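Local coordinates for transcription antitermination protein NusB (Aquifex aeolicus, PDB 3R2C) that probably binds the boxA antiterminator sequence of ribosomal RNA operons and supports antitermination during their transcription, at residues D9-V14 with K49-A54; R17-G22 with A84-V89. All coordinates share one frame; numbering follows the deposited sequence.

Contact 1: D9-V14 with K49-A54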
loop_
_atom_site.group_PDB
_atom_site.type_symbol
_atom_site.label_atom_id
_atom_site.label_comp_id
_atom_site.label_asym_id
_atom_site.label_seq_id
_atom_site.Cartn_x
_atom_site.Cartn_y
_atom_site.Cartn_z
ATOM N N ASP A 9 0.387 -8.823 5.667
ATOM C CA ASP A 9 1.043 -7.536 5.881
ATOM C C ASP A 9 2.198 -7.324 4.879
ATOM O O ASP A 9 2.329 -6.253 4.272
ATOM C CB ASP A 9 1.561 -7.413 7.316
ATOM C CG ASP A 9 2.382 -6.136 7.529
ATOM O OD1 ASP A 9 1.775 -5.053 7.671
ATOM O OD2 ASP A 9 3.632 -6.205 7.535
ATOM N N THR A 10 3.025 -8.345 4.688
ATOM C CA THR A 10 4.108 -8.253 3.705
ATOM C C THR A 10 3.568 -7.943 2.315
ATOM O O THR A 10 4.062 -7.042 1.632
ATOM C CB THR A 10 4.911 -9.564 3.656
ATOM O OG1 THR A 10 5.523 -9.778 4.934
ATOM C CG2 THR A 10 5.979 -9.514 2.572
ATOM N N ALA A 11 2.555 -8.697 1.897
ATOM C CA ALA A 11 1.995 -8.554 0.564
ATOM C C ALA A 11 1.366 -7.168 0.396
ATOM O O ALA A 11 1.539 -6.523 -0.647
ATOM C CB ALA A 11 0.951 -9.644 0.307
ATOM N N PHE A 12 0.645 -6.706 1.420
ATOM C CA PHE A 12 0.070 -5.358 1.371
ATOM C C PHE A 12 1.158 -4.286 1.182
ATOM O O PHE A 12 1.013 -3.374 0.352
ATOM C CB PHE A 12 -0.723 -5.032 2.639
ATOM C CG PHE A 12 -1.004 -3.566 2.783
ATOM C CD1 PHE A 12 -2.069 -2.991 2.114
ATOM C CD2 PHE A 12 -0.182 -2.757 3.569
ATOM C CE1 PHE A 12 -2.320 -1.620 2.219
ATOM C CE2 PHE A 12 -0.422 -1.401 3.681
ATOM C CZ PHE A 12 -1.496 -0.828 2.995
ATOM N N LEU A 13 2.242 -4.398 1.943
ATOM C CA LEU A 13 3.329 -3.425 1.861
ATOM C C LEU A 13 3.915 -3.400 0.459
ATOM O O LEU A 13 4.269 -2.330 -0.058
ATOM C CB LEU A 13 4.431 -3.734 2.890
ATOM C CG LEU A 13 3.968 -3.576 4.349
ATOM C CD1 LEU A 13 5.091 -3.871 5.341
ATOM C CD2 LEU A 13 3.405 -2.173 4.598
ATOM N N VAL A 14 4.014 -4.572 -0.162
ATOM C CA VAL A 14 4.561 -4.637 -1.509
ATOM C C VAL A 14 3.623 -3.967 -2.518
ATOM O O VAL A 14 4.075 -3.164 -3.318
ATOM C CB VAL A 14 4.950 -6.076 -1.926
ATOM C CG1 VAL A 14 5.399 -6.117 -3.398
ATOM C CG2 VAL A 14 6.097 -6.598 -1.017
ATOM N N LYS A 49 3.163 -15.656 -3.011
ATOM C CA LYS A 49 2.010 -16.110 -3.780
ATOM C C LYS A 49 0.891 -15.054 -3.825
ATOM O O LYS A 49 0.286 -14.843 -4.876
ATOM C CB LYS A 49 1.475 -17.421 -3.216
ATOM C CG LYS A 49 0.412 -18.073 -4.095
ATOM C CD LYS A 49 0.313 -19.552 -3.801
ATOM C CE LYS A 49 -0.058 -19.777 -2.360
ATOM N NZ LYS A 49 -1.381 -19.175 -2.072
ATOM N N LEU A 50 0.635 -14.383 -2.701
ATOM C CA LEU A 50 -0.337 -13.286 -2.663
ATOM C C LEU A 50 0.076 -12.182 -3.617
ATOM O O LEU A 50 -0.742 -11.707 -4.401
ATOM C CB LEU A 50 -0.458 -12.691 -1.258
ATOM C CG LEU A 50 -1.077 -13.609 -0.210
ATOM C CD1 LEU A 50 -0.881 -13.016 1.208
ATOM C CD2 LEU A 50 -2.546 -13.827 -0.522
ATOM N N VAL A 51 1.340 -11.774 -3.542
ATOM C CA VAL A 51 1.838 -10.702 -4.409
ATOM C C VAL A 51 1.775 -11.138 -5.865
ATOM O O VAL A 51 1.294 -10.394 -6.729
ATOM C CB VAL A 51 3.281 -10.268 -4.047
ATOM C CG1 VAL A 51 3.853 -9.345 -5.134
ATOM C CG2 VAL A 51 3.294 -9.555 -2.693
ATOM N N ASP A 52 2.238 -12.347 -6.150
ATOM C CA ASP A 52 2.249 -12.818 -7.542
ATOM C C ASP A 52 0.834 -12.858 -8.125
ATOM O O ASP A 52 0.620 -12.550 -9.307
ATOM C CB ASP A 52 2.887 -14.208 -7.653
ATOM C CG ASP A 52 4.394 -14.179 -7.429
ATOM O OD1 ASP A 52 4.985 -13.073 -7.436
ATOM O OD2 ASP A 52 4.989 -15.267 -7.256
ATOM N N THR A 53 -0.125 -13.223 -7.285
ATOM C CA THR A 53 -1.509 -13.378 -7.714
ATOM C C THR A 53 -2.144 -12.027 -8.011
ATOM O O THR A 53 -2.769 -11.849 -9.061
ATOM C CB THR A 53 -2.363 -14.086 -6.633
ATOM O OG1 THR A 53 -1.870 -15.409 -6.423
ATOM C CG2 THR A 53 -3.824 -14.157 -7.048
ATOM N N ALA A 54 -1.979 -11.080 -7.091
ATOM C CA ALA A 54 -2.516 -9.730 -7.270
ATOM C C ALA A 54 -1.916 -9.060 -8.500
ATOM O O ALA A 54 -2.616 -8.390 -9.257
ATOM C CB ALA A 54 -2.245 -8.864 -6.030
#

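Contact 2: R17-G22 with A84-V89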
loop_
_atom_site.group_PDB
_atom_site.type_symbol
_atom_site.label_atom_id
_atom_site.label_comp_id
_atom_site.label_asym_id
_atom_site.label_seq_id
_atom_site.Cartn_x
_atom_site.Cartn_y
_atom_site.Cartn_z
ATOM N N ARG A 17 3.748 -0.178 -2.046
ATOM C CA ARG A 17 4.946 0.391 -2.669
ATOM C C ARG A 17 4.906 0.371 -4.186
ATOM O O ARG A 17 5.384 1.296 -4.850
ATOM C CB ARG A 17 6.189 -0.369 -2.220
ATOM C CG ARG A 17 6.794 0.218 -0.993
ATOM C CD ARG A 17 7.863 -0.678 -0.416
ATOM N NE ARG A 17 7.931 -0.492 1.023
ATOM C CZ ARG A 17 8.970 -0.830 1.773
ATOM N NH1 ARG A 17 10.046 -1.362 1.217
ATOM N NH2 ARG A 17 8.926 -0.604 3.074
ATOM N N TRP A 18 4.351 -0.695 -4.736
ATOM C CA TRP A 18 4.258 -0.857 -6.188
ATOM C C TRP A 18 3.367 0.256 -6.745
ATOM O O TRP A 18 3.692 0.896 -7.749
ATOM C CB TRP A 18 3.656 -2.227 -6.478
ATOM C CG TRP A 18 3.529 -2.590 -7.919
ATOM C CD1 TRP A 18 4.437 -2.383 -8.911
ATOM C CD2 TRP A 18 2.419 -3.260 -8.520
ATOM N NE1 TRP A 18 3.963 -2.888 -10.094
ATOM C CE2 TRP A 18 2.720 -3.435 -9.879
ATOM C CE3 TRP A 18 1.203 -3.740 -8.034
ATOM C CZ2 TRP A 18 1.847 -4.049 -10.765
ATOM C CZ3 TRP A 18 0.332 -4.348 -8.909
ATOM C CH2 TRP A 18 0.661 -4.509 -10.257
ATOM N N ASP A 19 2.266 0.516 -6.049
ATOM C CA ASP A 19 1.307 1.524 -6.479
ATOM C C ASP A 19 1.995 2.891 -6.486
ATOM O O ASP A 19 1.819 3.694 -7.405
ATOM C CB ASP A 19 0.098 1.527 -5.534
ATOM C CG ASP A 19 -1.167 2.062 -6.195
ATOM O OD1 ASP A 19 -1.153 2.343 -7.402
ATOM O OD2 ASP A 19 -2.181 2.217 -5.503
ATOM N N LEU A 20 2.813 3.134 -5.469
ATOM C CA LEU A 20 3.476 4.423 -5.306
ATOM C C LEU A 20 4.690 4.625 -6.205
ATOM O O LEU A 20 4.967 5.749 -6.628
ATOM C CB LEU A 20 3.914 4.597 -3.858
ATOM C CG LEU A 20 2.742 4.932 -2.938
ATOM C CD1 LEU A 20 3.123 4.687 -1.497
ATOM C CD2 LEU A 20 2.318 6.359 -3.176
ATOM N N ARG A 21 5.407 3.551 -6.504
ATOM C CA ARG A 21 6.693 3.672 -7.197
ATOM C C ARG A 21 6.683 3.131 -8.619
ATOM O O ARG A 21 7.453 3.589 -9.454
ATOM C CB ARG A 21 7.782 2.967 -6.399
ATOM C CG ARG A 21 8.196 3.759 -5.169
ATOM C CD ARG A 21 9.010 2.935 -4.215
ATOM N NE ARG A 21 10.222 2.373 -4.821
ATOM C CZ ARG A 21 11.050 1.565 -4.160
ATOM N NH1 ARG A 21 10.789 1.253 -2.890
ATOM N NH2 ARG A 21 12.122 1.060 -4.760
ATOM N N GLY A 22 5.846 2.135 -8.882
ATOM C CA GLY A 22 5.734 1.567 -10.216
ATOM C C GLY A 22 6.961 0.778 -10.632
ATOM O O GLY A 22 7.254 0.636 -11.810
ATOM N N ALA A 84 -5.288 -2.591 -0.052
ATOM C CA ALA A 84 -5.874 -3.571 0.851
ATOM C C ALA A 84 -7.013 -4.307 0.143
ATOM O O ALA A 84 -7.182 -5.519 0.326
ATOM C CB ALA A 84 -6.370 -2.909 2.141
ATOM N N LEU A 85 -7.793 -3.580 -0.662
ATOM C CA LEU A 85 -8.855 -4.191 -1.458
ATOM C C LEU A 85 -8.281 -5.107 -2.538
ATOM O O LEU A 85 -8.826 -6.165 -2.805
ATOM C CB LEU A 85 -9.773 -3.126 -2.099
ATOM C CG LEU A 85 -10.823 -2.551 -1.126
ATOM C CD1 LEU A 85 -11.479 -1.278 -1.678
ATOM C CD2 LEU A 85 -11.875 -3.600 -0.786
ATOM N N ARG A 86 -7.182 -4.711 -3.160
ATOM C CA ARG A 86 -6.607 -5.550 -4.199
ATOM C C ARG A 86 -6.170 -6.871 -3.584
ATOM O O ARG A 86 -6.358 -7.942 -4.164
ATOM C CB ARG A 86 -5.415 -4.860 -4.855
ATOM C CG ARG A 86 -5.807 -3.799 -5.895
ATOM C CD ARG A 86 -4.670 -2.782 -6.119
ATOM N NE ARG A 86 -4.861 -2.037 -7.359
ATOM C CZ ARG A 86 -4.150 -0.980 -7.729
ATOM N NH1 ARG A 86 -3.194 -0.491 -6.945
ATOM N NH2 ARG A 86 -4.400 -0.408 -8.891
ATOM N N LEU A 87 -5.582 -6.785 -2.402
ATOM C CA LEU A 87 -5.087 -7.969 -1.728
ATOM C C LEU A 87 -6.256 -8.864 -1.305
ATOM O O LEU A 87 -6.207 -10.091 -1.467
ATOM C CB LEU A 87 -4.246 -7.554 -0.516
ATOM C CG LEU A 87 -3.693 -8.702 0.332
ATOM C CD1 LEU A 87 -2.816 -9.621 -0.514
ATOM C CD2 LEU A 87 -2.914 -8.147 1.536
ATOM N N GLY A 88 -7.308 -8.254 -0.757
ATOM C CA GLY A 88 -8.483 -9.001 -0.325
ATOM C C GLY A 88 -9.105 -9.745 -1.499
ATOM O O GLY A 88 -9.483 -10.903 -1.391
ATOM N N VAL A 89 -9.199 -9.089 -2.641
ATOM C CA VAL A 89 -9.815 -9.727 -3.802
ATOM C C VAL A 89 -8.942 -10.877 -4.310
ATOM O O VAL A 89 -9.447 -11.939 -4.655
ATOM C CB VAL A 89 -10.084 -8.713 -4.926
ATOM C CG1 VAL A 89 -10.444 -9.440 -6.252
ATOM C CG2 VAL A 89 -11.194 -7.760 -4.504
HETATM O O HOH W 1 -3.278 2.327 -9.095
#

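Contact 1: D9-V14 with K49-A54
Ala11 and Val51 face each other between segments 9-14 and 49-54, their CA atoms 5.4 Å apart. The axes of these two short segments, from helices 3-21 and 41-56, approach to 9.0 Å and cross at -39°. Everything that passes between the segments is apolar. The CG2 methyl of Val51, anti to its own carbonyl carbon, is directed at the other backbone and lies 3.6 Å from Ala11 CA. Val51 CG2 also lies 3.9 Å from Val14 CB, one turn on from Ala11. Val51 CG1, the branch anti to the backbone N (chi1 169°), meets Val14 CG1 at 4.0 Å, and the two valine side chains cross at about a right angle. On the other flank, Ala11 CB rests on Leu50, touching its CB at 3.7 Å and its CD1 at 3.9 Å. Of the polar side chains nearby, Asp9 forms a salt bridge with Lys36 and a hydrogen bond with Tyr114, and Thr10 is hydrogen-bonded to Lys36. Phe29 and Val32 of helix 25-36 cover Val14, and Leu87 of helix 79-94 closes over Ala11 and Leu50. The small Ala11 lets a valine methyl reach the backbone, so this part of the all-helical NusB core is held by shape and exclusion of water, without polar pairing between the segments.

Contact 2: R17-G22 with A84-V89
Asp19 and Arg86 make the direct link between segments 17-22 and 84-89, a salt bridge from OD2 of Asp19 to NH1 of Arg86 at 3.2 Å. The side chains cross at about a right angle, and carboxylate and guanidinium planes stand 62° apart, so the charges meet without the flat, two-pronged pairing of coplanar groups. Asp19 CG lies at the guanidinium edge, 3.3 Å from Arg86 NH1. A water links the remaining oxygen and NH2: it donates to Asp19 OD1 at 2.7 Å and accepts from Arg86 NH2 at 3.0 Å, giving a second, indirect link between the same two groups. The same Asp19 OD2 has its stronger partner in Arg82, on the same helix as Arg86, and Asp62 of helix 58-66 is the stronger partner of Arg86, at NH2; both pairs are salt bridges. In the helical NusB fold this polar bridge joins the C-terminal end of helix 3-21 to the middle of helix 79-94. The backbones remain well separated, the nearest CA atoms, those of Asp19 and Arg86, being 10.9 Å apart. Arg86 spans much of that gap with a chain extended from CG to NE. Asn83 serves both partners, donating from ND2 to Asp19 OD2 and accepting at OD1 from Arg86 NH1, which helps fix how the two charged groups are turned, while Ile58 and Ile61 pack against the arginine side chain.

In the fold
From the N terminus, helix 3-21 supplies the first segment of both contacts, 9-14 before 17-22. Contact 1 closes a loop of 34 intervening residues when the chain returns in helix 41-56, after helix 25-36. Contact 2 closes a longer one of 61 residues, reaching helix 79-94 after helix 58-66. Because 17-22 lies between the two segments of contact 1 and 84-89 beyond them, the two connections cross. Their centres are about 8 Å apart and they touch: Leu87 and Ala84 pack on Phe12. Helix 3-21 thus ties the early helices to the later part of the fold, through apolar packing in contact 1 and a salt bridge in contact 2.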